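Local coordinates for protein glutamine amido transferase (Methylobacillus flagellatus, PDB 3M3P) that belongs to the class-1 glutamine amidotransferases, compact proteins in which a mixed beta sheet is packed between helices, at residues A109-V114 with F137-Q142; R115-H120 with W131-L136; P122-W127 with V151-S156. One frame throughout, in Å; residues are numbered along the deposited sequence.

In the fold
Three contacts show how one sheet changes its chemistry along its length. Interactions 1 and 2 share strands 113-118 and 134-140, joined by the bond Val114 N to Leu136 O. Interaction 1 is almost wholly buried and carries a histidine-carboxylate pair on one face and aromatic rings on the other. Interaction 2, nearer the surface, keeps two backbone bonds but adds a salt bridge, waters and an exposed ring stack. Interaction 3, small, buried and mostly apolar, sets helix 122-128 against strand 150-156, the neighbour of 113-118. Its strand reaches interaction 2 through Trp117 N to Arg155 O and interaction 1 through Ser156 OG to Glu110 OE2.

Interaction 1: A109-V114 with F137-Q142; sequences AEIGWV and FEWHYQ
Glu110 sets CG anti to its carbonyl carbon (chi1 -62°) and His140 holds CG between backbone N and carbonyl carbon (chi1 74°), and the two side chains run side by side on an antiparallel ladder in the mixed sheet of this class-1 glutamine amidotransferase fold. Glu110-His140 and Gly112-Glu138 are its hydrogen-bonded pairs. His140 NE2 donates almost straight to Glu110 OE1 at 2.6 Å, in the imidazole plane and on the anti side of the carboxylate. His140 ND1 donates to Gln142 O at 2.7 Å, and engagement of both nitrogens fixes the ring's rotation. Gln162 NE2 also bonds Glu110 OE1, while Ser156 OG holds OE2. Glu138 OE2 comes to 3.4 Å from Glu110 OE1, two acceptors that would repel if both acids are charged. Gly112 has backbone angles that would jam a CB against the preceding carbonyl, and its N bonds Glu138 O at 2.8 Å. On the other face, Ile111 CG2 sits over the Trp139 five-membered ring, 3.9 Å from its centroid, in a CH-pi contact. Beyond it Phe137 turns its edge to Trp113 in a T-shaped pair (planes at 69°), Phe137 CD1 lying 3.6 Å above the indole plane.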
loop_
_atom_site.group_PDB
_atom_site.type_symbol
_atom_site.label_atom_id
_atom_site.label_comp_id
_atom_site.label_asym_id
_atom_site.label_seq_id
_atom_site.Cartn_x
_atom_site.Cartn_y
_atom_site.Cartn_z
ATOM N N ALA A 109 -17.786 -2.449 -3.266
ATOM C CA ALA A 109 -16.704 -1.892 -2.464
ATOM C C ALA A 109 -16.224 -2.912 -1.397
ATOM O O ALA A 109 -16.900 -3.900 -1.118
ATOM C CB ALA A 109 -17.149 -0.605 -1.798
ATOM N N GLU A 110 -15.068 -2.641 -0.795
ATOM C CA GLU A 110 -14.660 -3.337 0.415
ATOM C C GLU A 110 -14.329 -2.328 1.458
ATOM O O GLU A 110 -13.401 -1.547 1.275
ATOM C CB GLU A 110 -13.451 -4.284 0.205
ATOM C CG GLU A 110 -13.705 -5.416 -0.786
ATOM C CD GLU A 110 -12.494 -6.312 -1.014
ATOM O OE1 GLU A 110 -11.382 -5.748 -1.180
ATOM O OE2 GLU A 110 -12.671 -7.556 -0.912
ATOM N N ILE A 111 -15.060 -2.358 2.572
ATOM C CA ILE A 111 -14.779 -1.476 3.716
ATOM C C ILE A 111 -14.857 -2.309 4.966
ATOM O O ILE A 111 -15.941 -2.761 5.360
ATOM C CB ILE A 111 -15.684 -0.233 3.779
ATOM C CG1 ILE A 111 -15.681 0.557 2.466
ATOM C CG2 ILE A 111 -15.259 0.613 5.005
ATOM C CD1 ILE A 111 -16.642 1.775 2.369
ATOM N N GLY A 112 -13.722 -2.495 5.600
ATOM C CA GLY A 112 -13.624 -3.286 6.829
ATOM C C GLY A 112 -12.699 -4.455 6.670
ATOM O O GLY A 112 -11.755 -4.403 5.894
ATOM N N TRP A 113 -12.912 -5.481 7.455
ATOM C CA TRP A 113 -12.043 -6.678 7.516
ATOM C C TRP A 113 -12.543 -7.709 6.561
ATOM O O TRP A 113 -13.722 -8.072 6.647
ATOM C CB TRP A 113 -12.039 -7.224 8.955
ATOM C CG TRP A 113 -11.552 -6.224 9.940
ATOM C CD1 TRP A 113 -12.301 -5.515 10.821
ATOM C CD2 TRP A 113 -10.203 -5.835 10.148
ATOM N NE1 TRP A 113 -11.488 -4.685 11.596
ATOM C CE2 TRP A 113 -10.190 -4.837 11.177
ATOM C CE3 TRP A 113 -8.981 -6.229 9.580
ATOM C CZ2 TRP A 113 -8.982 -4.270 11.658
ATOM C CZ3 TRP A 113 -7.812 -5.655 10.011
ATOM C CH2 TRP A 113 -7.815 -4.658 11.038
ATOM N N VAL A 114 -11.678 -8.172 5.678
ATOM C CA VAL A 114 -12.068 -9.123 4.634
ATOM C C VAL A 114 -11.191 -10.355 4.631
ATOM O O VAL A 114 -9.984 -10.304 4.879
ATOM C CB VAL A 114 -12.081 -8.463 3.250
ATOM C CG1 VAL A 114 -12.619 -6.996 3.386
ATOM C CG2 VAL A 114 -10.705 -8.455 2.610
ATOM N N PHE A 137 -7.382 -5.468 5.921
ATOM C CA PHE A 137 -8.122 -4.230 6.154
ATOM C C PHE A 137 -8.292 -3.495 4.839
ATOM O O PHE A 137 -7.322 -3.192 4.157
ATOM C CB PHE A 137 -7.446 -3.290 7.160
ATOM C CG PHE A 137 -8.363 -2.145 7.540
ATOM C CD1 PHE A 137 -9.402 -2.360 8.398
ATOM C CD2 PHE A 137 -8.251 -0.914 6.907
ATOM C CE1 PHE A 137 -10.257 -1.308 8.742
ATOM C CE2 PHE A 137 -9.113 0.123 7.214
ATOM C CZ PHE A 137 -10.127 -0.066 8.112
ATOM N N GLU A 138 -9.537 -3.207 4.511
ATOM C CA GLU A 138 -9.914 -2.597 3.236
ATOM C C GLU A 138 -10.702 -1.318 3.418
ATOM O O GLU A 138 -11.538 -1.234 4.317
ATOM C CB GLU A 138 -10.814 -3.574 2.473
ATOM C CG GLU A 138 -10.157 -4.933 2.074
ATOM C CD GLU A 138 -9.128 -4.870 1.001
ATOM O OE1 GLU A 138 -8.836 -3.804 0.425
ATOM O OE2 GLU A 138 -8.575 -6.008 0.792
ATOM N N TRP A 139 -10.529 -0.385 2.490
ATOM C CA TRP A 139 -11.437 0.772 2.386
ATOM C C TRP A 139 -11.265 1.347 0.987
ATOM O O TRP A 139 -10.536 2.288 0.756
ATOM C CB TRP A 139 -11.210 1.776 3.514
ATOM C CG TRP A 139 -12.308 2.789 3.661
ATOM C CD1 TRP A 139 -13.044 3.398 2.660
ATOM C CD2 TRP A 139 -12.761 3.357 4.876
ATOM N NE1 TRP A 139 -13.931 4.278 3.209
ATOM C CE2 TRP A 139 -13.785 4.269 4.572
ATOM C CE3 TRP A 139 -12.398 3.157 6.215
ATOM C CZ2 TRP A 139 -14.417 5.045 5.561
ATOM C CZ3 TRP A 139 -13.043 3.922 7.204
ATOM C CH2 TRP A 139 -14.032 4.848 6.861
ATOM N N HIS A 140 -11.918 0.694 0.019
ATOM C CA HIS A 140 -11.717 1.037 -1.393
ATOM C C HIS A 140 -12.918 0.750 -2.236
ATOM O O HIS A 140 -13.710 -0.137 -1.949
ATOM C CB HIS A 140 -10.494 0.306 -1.999
ATOM C CG HIS A 140 -10.726 -1.134 -2.256
ATOM N ND1 HIS A 140 -10.984 -1.651 -3.520
ATOM C CD2 HIS A 140 -10.748 -2.180 -1.389
ATOM C CE1 HIS A 140 -11.199 -2.954 -3.392
ATOM N NE2 HIS A 140 -11.037 -3.295 -2.116
ATOM N N TYR A 141 -13.022 1.546 -3.303
ATOM C CA TYR A 141 -14.076 1.447 -4.301
ATOM C C TYR A 141 -13.598 1.039 -5.674
ATOM O O TYR A 141 -14.425 0.772 -6.554
ATOM C CB TYR A 141 -14.783 2.797 -4.376
ATOM C CG TYR A 141 -15.489 3.210 -3.115
ATOM C CD1 TYR A 141 -16.798 2.844 -2.867
ATOM C CD2 TYR A 141 -14.863 3.998 -2.169
ATOM C CE1 TYR A 141 -17.450 3.222 -1.697
ATOM C CE2 TYR A 141 -15.546 4.400 -1.015
ATOM C CZ TYR A 141 -16.827 3.988 -0.796
ATOM O OH TYR A 141 -17.451 4.422 0.339
ATOM N N GLN A 142 -12.291 1.073 -5.896
ATOM C CA GLN A 142 -11.731 0.734 -7.220
ATOM C C GLN A 142 -10.732 -0.399 -7.087
ATOM O O GLN A 142 -10.326 -0.787 -5.991
ATOM C CB GLN A 142 -11.122 1.984 -7.893
ATOM C CG GLN A 142 -12.104 3.112 -8.011
ATOM C CD GLN A 142 -11.647 4.178 -8.975
ATOM O OE1 GLN A 142 -10.512 4.666 -8.837
ATOM N NE2 GLN A 142 -12.486 4.570 -9.947
#

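Interaction 2: R115-H120 with W131-L136; sequences RAWPQH and WDELEL
Glu133 OE1 is gripped twice, by Arg115 NH2 on its syn side at 2.9 Å and by a water that donates to it at 2.7 Å. The same water accepts from Trp117 NE1 and so ties the indole to the carboxylate without direct bonding. Arg115 NE meets the other oxygen, Glu133 OE2, at 2.8 Å from above the carboxylate plane. The guanidinium thus takes the acid side-on, one nitrogen to each oxygen, in a salt bridge whose two flat groups are turned well away from coplanarity. In Arg115 the chain bends at chi3 (69°), which brings NE round to Glu133, whereas the acid stays extended beyond CG. Trp117 CZ2 lies over one face of the same guanidinium. Beneath this polar edge runs an antiparallel ladder of the central sheet, where Ala116 and Leu134 form a hydrogen-bonded pair, each N donating to the other's O. On the buried face Ala116 CB presses on Leu136 CD1 at 3.3 Å, tighter than usual for two carbons, and Trp228 of helix 218-237 packs against Leu136. At the end of the strand, Pro118 CD rests 3.1 Å from Asp132 O. A second water donates to Pro118 O and to Trp131 O and also bonds His120 NE2. The imidazole of His120 makes an offset stack on the six-membered ring of Trp131, centroids 4.5 Å apart and planes at 5°. His120 CA joins in as a CH-pi contact over the same Trp131 ring, 3.5 Å from its centroid, while Trp131 NE1 bonds Val121 O.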
loop_
_atom_site.group_PDB
_atom_site.type_symbol
_atom_site.label_atom_id
_atom_site.label_comp_id
_atom_site.label_asym_id
_atom_site.label_seq_id
_atom_site.Cartn_x
_atom_site.Cartn_y
_atom_site.Cartn_z
ATOM N N ARG A 115 -11.821 -11.486 4.361
ATOM C CA ARG A 115 -11.120 -12.747 4.137
ATOM C C ARG A 115 -10.378 -12.751 2.799
ATOM O O ARG A 115 -10.914 -12.314 1.777
ATOM C CB ARG A 115 -12.096 -13.881 4.166
ATOM C CG ARG A 115 -12.919 -14.013 5.436
ATOM C CD ARG A 115 -13.857 -15.193 5.380
ATOM N NE ARG A 115 -13.153 -16.469 5.417
ATOM C CZ ARG A 115 -13.717 -17.652 5.181
ATOM N NH1 ARG A 115 -14.982 -17.736 4.877
ATOM N NH2 ARG A 115 -12.981 -18.747 5.273
ATOM N N ALA A 116 -9.132 -13.209 2.802
ATOM C CA ALA A 116 -8.336 -13.271 1.582
ATOM C C ALA A 116 -7.462 -14.525 1.581
ATOM O O ALA A 116 -7.165 -15.113 2.625
ATOM C CB ALA A 116 -7.536 -11.985 1.370
ATOM N N TRP A 117 -7.099 -14.925 0.383
ATOM C CA TRP A 117 -6.332 -16.167 0.138
ATOM C C TRP A 117 -5.186 -15.872 -0.771
ATOM O O TRP A 117 -5.385 -15.361 -1.879
ATOM C CB TRP A 117 -7.257 -17.252 -0.463
ATOM C CG TRP A 117 -8.347 -17.598 0.475
ATOM C CD1 TRP A 117 -8.293 -18.522 1.474
ATOM C CD2 TRP A 117 -9.595 -16.960 0.577
ATOM N NE1 TRP A 117 -9.478 -18.510 2.189
ATOM C CE2 TRP A 117 -10.301 -17.581 1.642
ATOM C CE3 TRP A 117 -10.204 -15.959 -0.137
ATOM C CZ2 TRP A 117 -11.611 -17.183 2.003
ATOM C CZ3 TRP A 117 -11.523 -15.553 0.234
ATOM C CH2 TRP A 117 -12.169 -16.172 1.295
ATOM N N PRO A 118 -3.956 -16.233 -0.349
ATOM C CA PRO A 118 -2.835 -16.154 -1.266
ATOM C C PRO A 118 -3.112 -17.008 -2.504
ATOM O O PRO A 118 -3.668 -18.092 -2.385
ATOM C CB PRO A 118 -1.654 -16.699 -0.429
ATOM C CG PRO A 118 -2.021 -16.378 0.993
ATOM C CD PRO A 118 -3.515 -16.549 1.026
ATOM N N GLN A 119 -2.607 -16.582 -3.654
ATOM C CA GLN A 119 -2.514 -17.453 -4.797
ATOM C C GLN A 119 -1.457 -18.498 -4.536
ATOM O O GLN A 119 -0.501 -18.234 -3.786
ATOM C CB GLN A 119 -2.165 -16.644 -6.050
ATOM C CG GLN A 119 -3.297 -15.726 -6.559
ATOM C CD GLN A 119 -4.500 -16.424 -7.041
ATOM O OE1 GLN A 119 -5.528 -16.200 -6.471
ATOM N NE2 GLN A 119 -4.435 -17.185 -8.156
ATOM N N HIS A 120 -1.660 -19.681 -5.091
ATOM C CA HIS A 120 -0.741 -20.809 -4.838
ATOM C C HIS A 120 0.454 -20.746 -5.758
ATOM O O HIS A 120 0.580 -21.581 -6.670
ATOM C CB HIS A 120 -1.531 -22.089 -4.949
ATOM C CG HIS A 120 -2.542 -22.247 -3.872
ATOM N ND1 HIS A 120 -3.270 -23.402 -3.696
ATOM C CD2 HIS A 120 -2.938 -21.399 -2.898
ATOM C CE1 HIS A 120 -4.076 -23.242 -2.660
ATOM N NE2 HIS A 120 -3.874 -22.051 -2.139
ATOM N N TRP A 131 0.606 -19.669 2.574
ATOM C CA TRP A 131 -0.590 -19.754 1.741
ATOM C C TRP A 131 -1.884 -19.815 2.555
ATOM O O TRP A 131 -2.943 -19.952 1.955
ATOM C CB TRP A 131 -0.584 -20.950 0.754
ATOM C CG TRP A 131 0.409 -20.882 -0.384
ATOM C CD1 TRP A 131 1.263 -19.870 -0.684
ATOM C CD2 TRP A 131 0.647 -21.893 -1.357
ATOM N NE1 TRP A 131 2.037 -20.173 -1.790
ATOM C CE2 TRP A 131 1.668 -21.435 -2.215
ATOM C CE3 TRP A 131 0.053 -23.127 -1.612
ATOM C CZ2 TRP A 131 2.121 -22.192 -3.284
ATOM C CZ3 TRP A 131 0.475 -23.859 -2.661
ATOM C CH2 TRP A 131 1.490 -23.397 -3.501
ATOM N N ASP A 132 -1.816 -19.717 3.867
ATOM C CA ASP A 132 -3.000 -19.774 4.701
ATOM C C ASP A 132 -3.840 -18.495 4.396
ATOM O O ASP A 132 -3.340 -17.452 3.974
ATOM C CB ASP A 132 -2.646 -19.741 6.204
ATOM C CG ASP A 132 -1.871 -20.945 6.743
ATOM O OD1 ASP A 132 -1.695 -21.915 6.022
ATOM O OD2 ASP A 132 -1.431 -20.758 7.962
ATOM N N GLU A 133 -5.121 -18.592 4.724
ATOM C CA GLU A 133 -6.005 -17.434 4.735
ATOM C C GLU A 133 -5.470 -16.321 5.559
ATOM O O GLU A 133 -4.999 -16.553 6.673
ATOM C CB GLU A 133 -7.360 -17.867 5.274
ATOM C CG GLU A 133 -8.436 -16.746 5.267
ATOM C CD GLU A 133 -9.804 -17.170 5.787
ATOM O OE1 GLU A 133 -10.148 -18.374 5.683
ATOM O OE2 GLU A 133 -10.550 -16.308 6.316
ATOM N N LEU A 134 -5.609 -15.103 5.050
ATOM C CA LEU A 134 -5.251 -13.857 5.732
ATOM C C LEU A 134 -6.481 -13.019 5.920
ATOM O O LEU A 134 -7.482 -13.179 5.235
ATOM C CB LEU A 134 -4.210 -13.097 4.890
ATOM C CG LEU A 134 -2.851 -13.782 4.723
ATOM C CD1 LEU A 134 -1.947 -13.039 3.722
ATOM C CD2 LEU A 134 -2.085 -13.817 6.054
ATOM N N GLU A 135 -6.449 -12.151 6.888
ATOM C CA GLU A 135 -7.455 -11.111 7.038
ATOM C C GLU A 135 -6.853 -9.763 6.620
ATOM O O GLU A 135 -5.785 -9.375 7.048
ATOM C CB GLU A 135 -7.935 -11.066 8.506
ATOM C CG GLU A 135 -8.824 -9.807 8.758
ATOM C CD GLU A 135 -9.509 -9.886 10.091
ATOM O OE1 GLU A 135 -8.970 -9.254 11.019
ATOM O OE2 GLU A 135 -10.535 -10.544 10.217
ATOM N N LEU A 136 -7.558 -9.053 5.746
ATOM C CA LEU A 136 -7.116 -7.770 5.206
ATOM C C LEU A 136 -7.971 -6.626 5.726
ATOM O O LEU A 136 -9.179 -6.804 5.946
ATOM C CB LEU A 136 -7.174 -7.749 3.687
ATOM C CG LEU A 136 -6.624 -9.001 2.928
ATOM C CD1 LEU A 136 -6.626 -8.776 1.422
ATOM C CD2 LEU A 136 -5.228 -9.306 3.411
HETATM O O HOH W 1 -9.762 -20.657 4.323
HETATM O O HOH W 2 -4.447 -19.842 -0.438
#

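Interaction 3: P122-W127 with V151-S156; sequences PQALEW and VHILRS
Ile153 meets Gln123, Ala124 and Trp127 and is the residue of strand 150-156 most deeply engaged by the helix. Its CG1 takes the crowded position between backbone N and carbonyl carbon (chi1 64°), leaving CG2 anti to the carbonyl carbon and directed at the helix. CG2 of Ile153 touches Gln123 CB at 3.9 Å, and Ile153 CB lies 4.0 Å from Ala124 CB. CD1 of Ile153, at the far end of the branch, comes loosely to Trp127 CB at 4.3 Å. Ala124 CB also rests 3.7 Å from the carbonyl O of Ile153. The methyl therefore sits on a carbonyl already bonded to the backbone of Gln119, just beyond strand 113-118.

Gln123 provides the second large share. Its chain bends at chi2 (80°), which turns CD back so that the flank of the side chain lies across Val151 rather than extending past it. Gln123 CD and OE1 both lie 3.9 Å from Val151 CG1, without a hydrogen bond between the residues, and the two side chains meet at about a right angle. CG1 of Val151 is placed anti to its backbone N, at the more open margin of the interface.

Trp127, one turn after Gln123, reaches Val165 of the next strand and Trp236 of helix 218-237. The helix and strand axes approach to 7.8 Å at 70°, giving a mostly apolar helix-on-sheet contact, here steeply crossed, within the alpha/beta fold of this class-1 glutamine amidotransferase.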
loop_
_atom_site.group_PDB
_atom_site.type_symbol
_atom_site.label_atom_id
_atom_site.label_comp_id
_atom_site.label_asym_id
_atom_site.label_seq_id
_atom_site.Cartn_x
_atom_site.Cartn_y
_atom_site.Cartn_z
ATOM N N PRO A 122 4.863 -19.563 -5.604
ATOM C CA PRO A 122 5.947 -19.460 -4.656
ATOM C C PRO A 122 6.182 -18.015 -4.227
ATOM O O PRO A 122 6.574 -17.758 -3.084
ATOM C CB PRO A 122 7.150 -20.047 -5.405
ATOM C CG PRO A 122 6.813 -20.092 -6.853
ATOM C CD PRO A 122 5.274 -20.202 -6.875
ATOM N N GLN A 123 5.889 -17.033 -5.038
ATOM C CA GLN A 123 6.044 -15.642 -4.729
ATOM C C GLN A 123 5.142 -15.247 -3.545
ATOM O O GLN A 123 5.476 -14.336 -2.737
ATOM C CB GLN A 123 5.681 -14.769 -5.944
ATOM C CG GLN A 123 6.608 -14.960 -7.200
ATOM C CD GLN A 123 6.307 -16.198 -8.067
ATOM O OE1 GLN A 123 5.470 -17.051 -7.748
ATOM N NE2 GLN A 123 7.101 -16.393 -9.158
ATOM N N ALA A 124 3.956 -15.861 -3.419
ATOM C CA ALA A 124 3.051 -15.564 -2.295
ATOM C C ALA A 124 3.679 -16.065 -1.004
ATOM O O ALA A 124 3.640 -15.399 0.031
ATOM C CB ALA A 124 1.690 -16.206 -2.517
ATOM N N LEU A 125 4.281 -17.238 -1.030
ATOM C CA LEU A 125 4.946 -17.769 0.148
ATOM C C LEU A 125 6.082 -16.821 0.542
ATOM O O LEU A 125 6.259 -16.513 1.739
ATOM C CB LEU A 125 5.491 -19.153 -0.128
ATOM C CG LEU A 125 6.286 -19.817 0.990
ATOM C CD1 LEU A 125 5.430 -20.044 2.222
ATOM C CD2 LEU A 125 6.991 -21.074 0.488
ATOM N N GLU A 126 6.883 -16.417 -0.429
ATOM C CA GLU A 126 8.070 -15.561 -0.169
ATOM C C GLU A 126 7.698 -14.226 0.454
ATOM O O GLU A 126 8.311 -13.820 1.470
ATOM C CB GLU A 126 8.828 -15.339 -1.473
ATOM C CG GLU A 126 10.076 -14.475 -1.302
ATOM C CD GLU A 126 10.986 -14.365 -2.488
ATOM O OE1 GLU A 126 10.791 -15.091 -3.491
ATOM O OE2 GLU A 126 11.962 -13.552 -2.389
ATOM N N TRP A 127 6.724 -13.540 -0.140
ATOM C CA TRP A 127 6.382 -12.185 0.274
ATOM C C TRP A 127 5.383 -12.135 1.418
ATOM O O TRP A 127 5.540 -11.291 2.290
ATOM C CB TRP A 127 5.869 -11.396 -0.926
ATOM C CG TRP A 127 6.969 -10.974 -1.849
ATOM C CD1 TRP A 127 7.498 -11.708 -2.834
ATOM C CD2 TRP A 127 7.693 -9.743 -1.805
ATOM N NE1 TRP A 127 8.562 -11.028 -3.424
ATOM C CE2 TRP A 127 8.672 -9.808 -2.813
ATOM C CE3 TRP A 127 7.622 -8.587 -1.008
ATOM C CZ2 TRP A 127 9.547 -8.733 -3.086
ATOM C CZ3 TRP A 127 8.477 -7.537 -1.286
ATOM C CH2 TRP A 127 9.417 -7.618 -2.311
ATOM N N VAL A 151 3.332 -10.703 -10.956
ATOM C CA VAL A 151 2.771 -11.972 -10.454
ATOM C C VAL A 151 1.715 -11.680 -9.426
ATOM O O VAL A 151 1.978 -11.074 -8.379
ATOM C CB VAL A 151 3.896 -12.917 -9.853
ATOM C CG1 VAL A 151 3.253 -14.160 -9.247
ATOM C CG2 VAL A 151 4.878 -13.294 -10.983
ATOM N N HIS A 152 0.485 -12.075 -9.697
ATOM C CA HIS A 152 -0.649 -12.008 -8.783
ATOM C C HIS A 152 -0.457 -12.960 -7.592
ATOM O O HIS A 152 -0.230 -14.140 -7.768
ATOM C CB HIS A 152 -1.872 -12.406 -9.593
ATOM C CG HIS A 152 -3.135 -12.443 -8.810
ATOM N ND1 HIS A 152 -4.103 -13.388 -9.052
ATOM C CD2 HIS A 152 -3.625 -11.618 -7.867
ATOM C CE1 HIS A 152 -5.153 -13.139 -8.268
ATOM N NE2 HIS A 152 -4.901 -12.061 -7.555
ATOM N N ILE A 153 -0.563 -12.405 -6.372
ATOM C CA ILE A 153 -0.290 -13.214 -5.185
ATOM C C ILE A 153 -1.388 -13.285 -4.119
ATOM O O ILE A 153 -1.229 -14.024 -3.156
ATOM C CB ILE A 153 1.008 -12.760 -4.513
ATOM C CG1 ILE A 153 0.960 -11.335 -3.973
ATOM C CG2 ILE A 153 2.315 -12.942 -5.404
ATOM C CD1 ILE A 153 2.113 -11.000 -2.989
ATOM N N LEU A 154 -2.488 -12.556 -4.264
ATOM C CA LEU A 154 -3.507 -12.464 -3.202
ATOM C C LEU A 154 -4.818 -12.029 -3.778
ATOM O O LEU A 154 -4.865 -11.154 -4.643
ATOM C CB LEU A 154 -3.014 -11.528 -2.117
ATOM C CG LEU A 154 -3.788 -11.332 -0.866
ATOM C CD1 LEU A 154 -3.866 -12.634 -0.032
ATOM C CD2 LEU A 154 -3.132 -10.165 -0.003
ATOM N N ARG A 155 -5.908 -12.673 -3.318
ATOM C CA ARG A 155 -7.279 -12.395 -3.743
ATOM C C ARG A 155 -8.273 -12.407 -2.597
ATOM O O ARG A 155 -8.095 -13.097 -1.620
ATOM C CB ARG A 155 -7.749 -13.429 -4.798
ATOM C CG ARG A 155 -7.719 -14.884 -4.337
ATOM C CD ARG A 155 -8.403 -15.776 -5.311
ATOM N NE ARG A 155 -9.782 -15.784 -4.917
ATOM C CZ ARG A 155 -10.298 -16.551 -3.971
ATOM N NH1 ARG A 155 -11.588 -16.381 -3.594
ATOM N NH2 ARG A 155 -9.540 -17.423 -3.357
ATOM N N SER A 156 -9.367 -11.670 -2.774
ATOM C CA SER A 156 -10.570 -11.794 -1.915
ATOM C C SER A 156 -11.764 -12.084 -2.795
ATOM O O SER A 156 -11.717 -11.937 -3.999
ATOM C CB SER A 156 -10.788 -10.509 -1.095
ATOM O OG SER A 156 -11.246 -9.510 -1.998
#